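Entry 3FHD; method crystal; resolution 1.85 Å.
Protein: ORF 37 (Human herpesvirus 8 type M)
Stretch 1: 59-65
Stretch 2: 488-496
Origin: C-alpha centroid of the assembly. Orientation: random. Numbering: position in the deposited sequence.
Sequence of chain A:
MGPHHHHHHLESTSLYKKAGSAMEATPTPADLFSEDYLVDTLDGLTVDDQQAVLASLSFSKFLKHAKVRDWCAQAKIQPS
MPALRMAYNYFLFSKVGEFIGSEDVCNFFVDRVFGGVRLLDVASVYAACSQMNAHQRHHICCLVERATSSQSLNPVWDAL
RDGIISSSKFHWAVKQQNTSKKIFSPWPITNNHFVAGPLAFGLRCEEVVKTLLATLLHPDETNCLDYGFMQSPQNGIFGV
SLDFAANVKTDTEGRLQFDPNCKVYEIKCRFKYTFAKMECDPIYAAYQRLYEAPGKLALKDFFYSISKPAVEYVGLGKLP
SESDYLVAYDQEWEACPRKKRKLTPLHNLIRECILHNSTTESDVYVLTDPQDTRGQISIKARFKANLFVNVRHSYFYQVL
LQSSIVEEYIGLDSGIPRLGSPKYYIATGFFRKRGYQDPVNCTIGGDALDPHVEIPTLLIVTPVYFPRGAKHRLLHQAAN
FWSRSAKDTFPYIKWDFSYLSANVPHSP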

# COMPACT_ATOMS: atom_id res chain seq x y z
N PHE A 59 12.79 11.80 7.20
CA PHE A 59 13.69 11.09 8.11
C PHE A 59 15.17 11.30 7.68
O PHE A 59 16.03 11.47 8.53
CB PHE A 59 13.34 9.60 8.06
CG PHE A 59 13.98 8.72 9.18
CD1 PHE A 59 14.02 9.14 10.50
CD2 PHE A 59 14.42 7.44 8.89
CE1 PHE A 59 14.60 8.33 11.52
CE2 PHE A 59 14.98 6.60 9.93
CZ PHE A 59 15.03 7.05 11.23
N SER A 60 15.45 11.28 6.38
CA SER A 60 16.83 11.44 5.88
C SER A 60 17.41 12.80 6.28
O SER A 60 18.54 12.86 6.80
CB SER A 60 16.89 11.21 4.35
OG SER A 60 16.42 9.89 4.02
N LYS A 61 16.64 13.88 6.07
CA LYS A 61 17.11 15.21 6.44
C LYS A 61 17.21 15.37 7.96
O LYS A 61 18.09 16.06 8.46
CB LYS A 61 16.20 16.29 5.84
CG LYS A 61 16.19 16.35 4.29
CD LYS A 61 17.55 16.68 3.70
CE LYS A 61 17.43 17.20 2.24
NZ LYS A 61 16.55 16.33 1.35
N PHE A 62 16.28 14.76 8.70
CA PHE A 62 16.41 14.64 10.15
C PHE A 62 17.80 14.04 10.57
O PHE A 62 18.53 14.63 11.37
CB PHE A 62 15.22 13.82 10.69
CG PHE A 62 15.31 13.48 12.15
CD1 PHE A 62 15.04 14.44 13.12
CD2 PHE A 62 15.63 12.19 12.54
CE1 PHE A 62 15.11 14.10 14.48
CE2 PHE A 62 15.70 11.84 13.89
CZ PHE A 62 15.44 12.80 14.86
N LEU A 63 18.18 12.89 10.01
CA LEU A 63 19.39 12.20 10.42
C LEU A 63 20.67 12.91 9.97
O LEU A 63 21.77 12.67 10.51
CB LEU A 63 19.37 10.75 9.90
CG LEU A 63 18.28 9.85 10.44
CD1 LEU A 63 18.39 8.45 9.79
CD2 LEU A 63 18.35 9.78 11.96
N LYS A 64 20.52 13.81 8.99
CA LYS A 64 21.64 14.56 8.40
C LYS A 64 21.82 15.89 9.11
O LYS A 64 22.83 16.56 8.90
CB LYS A 64 21.40 14.80 6.90
CG LYS A 64 21.52 13.54 6.02
CD LYS A 64 22.90 13.42 5.44
CE LYS A 64 23.25 12.01 4.95
NZ LYS A 64 24.24 12.12 3.82
N HIS A 65 20.84 16.28 9.93
CA HIS A 65 20.88 17.60 10.62
C HIS A 65 22.10 17.69 11.55
O HIS A 65 22.52 16.69 12.11
CB HIS A 65 19.57 17.80 11.42
CG HIS A 65 19.37 19.20 11.91
ND1 HIS A 65 20.07 19.72 12.98
CD2 HIS A 65 18.53 20.18 11.50
CE1 HIS A 65 19.69 20.97 13.20
NE2 HIS A 65 18.76 21.28 12.31
N ASP A 488 25.43 2.73 4.91
CA ASP A 488 26.20 3.41 3.84
C ASP A 488 25.77 4.86 3.65
O ASP A 488 26.58 5.71 3.30
CB ASP A 488 26.14 2.65 2.51
N THR A 489 24.49 5.15 3.93
CA THR A 489 23.92 6.48 3.74
C THR A 489 24.22 7.40 4.92
O THR A 489 24.37 8.62 4.75
CB THR A 489 22.38 6.43 3.46
OG1 THR A 489 22.16 5.65 2.27
CG2 THR A 489 21.79 7.81 3.20
N PHE A 490 24.31 6.83 6.11
CA PHE A 490 24.53 7.61 7.31
C PHE A 490 25.65 6.88 8.05
O PHE A 490 25.42 6.31 9.13
CB PHE A 490 23.24 7.70 8.17
CG PHE A 490 21.98 8.02 7.37
CD1 PHE A 490 21.64 9.33 7.06
CD2 PHE A 490 21.13 6.98 6.94
CE1 PHE A 490 20.44 9.64 6.31
CE2 PHE A 490 19.96 7.27 6.19
CZ PHE A 490 19.63 8.63 5.88
N PRO A 491 26.86 6.89 7.47
CA PRO A 491 27.95 6.07 8.01
C PRO A 491 28.48 6.56 9.37
O PRO A 491 29.24 5.84 10.03
CB PRO A 491 29.04 6.17 6.93
CG PRO A 491 28.76 7.47 6.21
CD PRO A 491 27.27 7.67 6.29
N TYR A 492 28.09 7.78 9.74
CA TYR A 492 28.53 8.42 11.00
C TYR A 492 27.65 8.00 12.17
O TYR A 492 27.88 8.46 13.30
CB TYR A 492 28.52 9.95 10.88
CG TYR A 492 27.21 10.49 10.36
CD1 TYR A 492 27.02 10.68 8.99
CD2 TYR A 492 26.14 10.76 11.22
CE1 TYR A 492 25.83 11.14 8.49
CE2 TYR A 492 24.92 11.23 10.72
CZ TYR A 492 24.79 11.42 9.36
OH TYR A 492 23.64 11.88 8.83
N ILE A 493 26.62 7.19 11.91
CA ILE A 493 25.70 6.71 12.96
C ILE A 493 26.08 5.31 13.44
O ILE A 493 26.13 4.35 12.65
CB ILE A 493 24.18 6.72 12.49
CG1 ILE A 493 23.70 8.14 12.18
CG2 ILE A 493 23.26 6.10 13.57
CD1 ILE A 493 22.19 8.24 11.77
N LYS A 494 26.33 5.18 14.75
CA LYS A 494 26.68 3.88 15.31
C LYS A 494 25.46 2.99 15.54
O LYS A 494 25.15 2.66 16.69
CB LYS A 494 27.51 4.04 16.59
CG LYS A 494 28.86 4.71 16.36
CD LYS A 494 29.71 4.73 17.64
CE LYS A 494 29.38 5.92 18.56
NZ LYS A 494 29.65 7.25 17.92
N TRP A 495 24.79 2.61 14.45
CA TRP A 495 23.55 1.84 14.49
C TRP A 495 23.72 0.59 15.37
O TRP A 495 24.73 -0.13 15.22
CB TRP A 495 23.15 1.37 13.09
CG TRP A 495 22.88 2.46 12.10
CD1 TRP A 495 23.73 2.91 11.12
CD2 TRP A 495 21.68 3.21 11.97
NE1 TRP A 495 23.12 3.89 10.38
CE2 TRP A 495 21.86 4.11 10.88
CE3 TRP A 495 20.45 3.20 12.66
CZ2 TRP A 495 20.87 5.01 10.48
CZ3 TRP A 495 19.45 4.11 12.25
CH2 TRP A 495 19.67 4.99 11.17
N ASP A 496 22.76 0.37 16.26
CA ASP A 496 22.67 -0.84 17.06
C ASP A 496 21.44 -1.58 16.55
O ASP A 496 20.31 -1.22 16.88
CB ASP A 496 22.59 -0.52 18.57
CG ASP A 496 22.44 -1.77 19.45
OD1 ASP A 496 21.93 -2.80 18.97
OD2 ASP A 496 22.85 -1.73 20.63

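A single hydrogen bond joins the two stretches. Tyr492 OH donates to Leu63 O at 2.6 Å, a short distance. Within the stretch the backbone bonds include Leu63 N to Phe59 O (3.0 Å) and His65 N to Phe62 O (3.2 Å), and no amide within the stretch takes up Leu63 O. Leu63 O sits at the edge of the Tyr492 ring, near its plane, as expected for a partner of a phenolic hydroxyl. Tyr492 is brought to this position within a type I turn from Phe490 to Ile493, which the bond from Ile493 N to Phe490 O (3.2 Å) supports; its chi1 of 52° is a p rotamer.

The apolar contacts converge on Leu63, whose CA-to-CB bond points toward the second stretch and which has the largest area covered there, 85 Å². The best-defined of them is a CH-pi interaction: Leu63 CD1 lies 4.0 Å from the centroid of the Phe490 ring and 6° off its normal, so the methyl stands almost squarely over one face. The same CD1 meets Trp495 CH2 at 3.9 Å, but there it is at the ring edge, near the plane. The other methyl, Leu63 CD2, packs against Ile493 CD1 at 4.1 Å, while Leu63 CB approaches Phe490 CD1 at 3.9 Å. The side chain is thus contacted along its length by three apolar residues.

The remaining contacts are van der Waals approaches. The aliphatic part of Lys64 adds to the contact, with Lys64 CE 3.6 Å from Thr489 O and 3.8 Å from Phe490 CD1. Ser60 O lies 3.8 Å from Phe490 CE1, placed obliquely to the ring; Ser60 OG is hydrogen-bonded elsewhere in the structure.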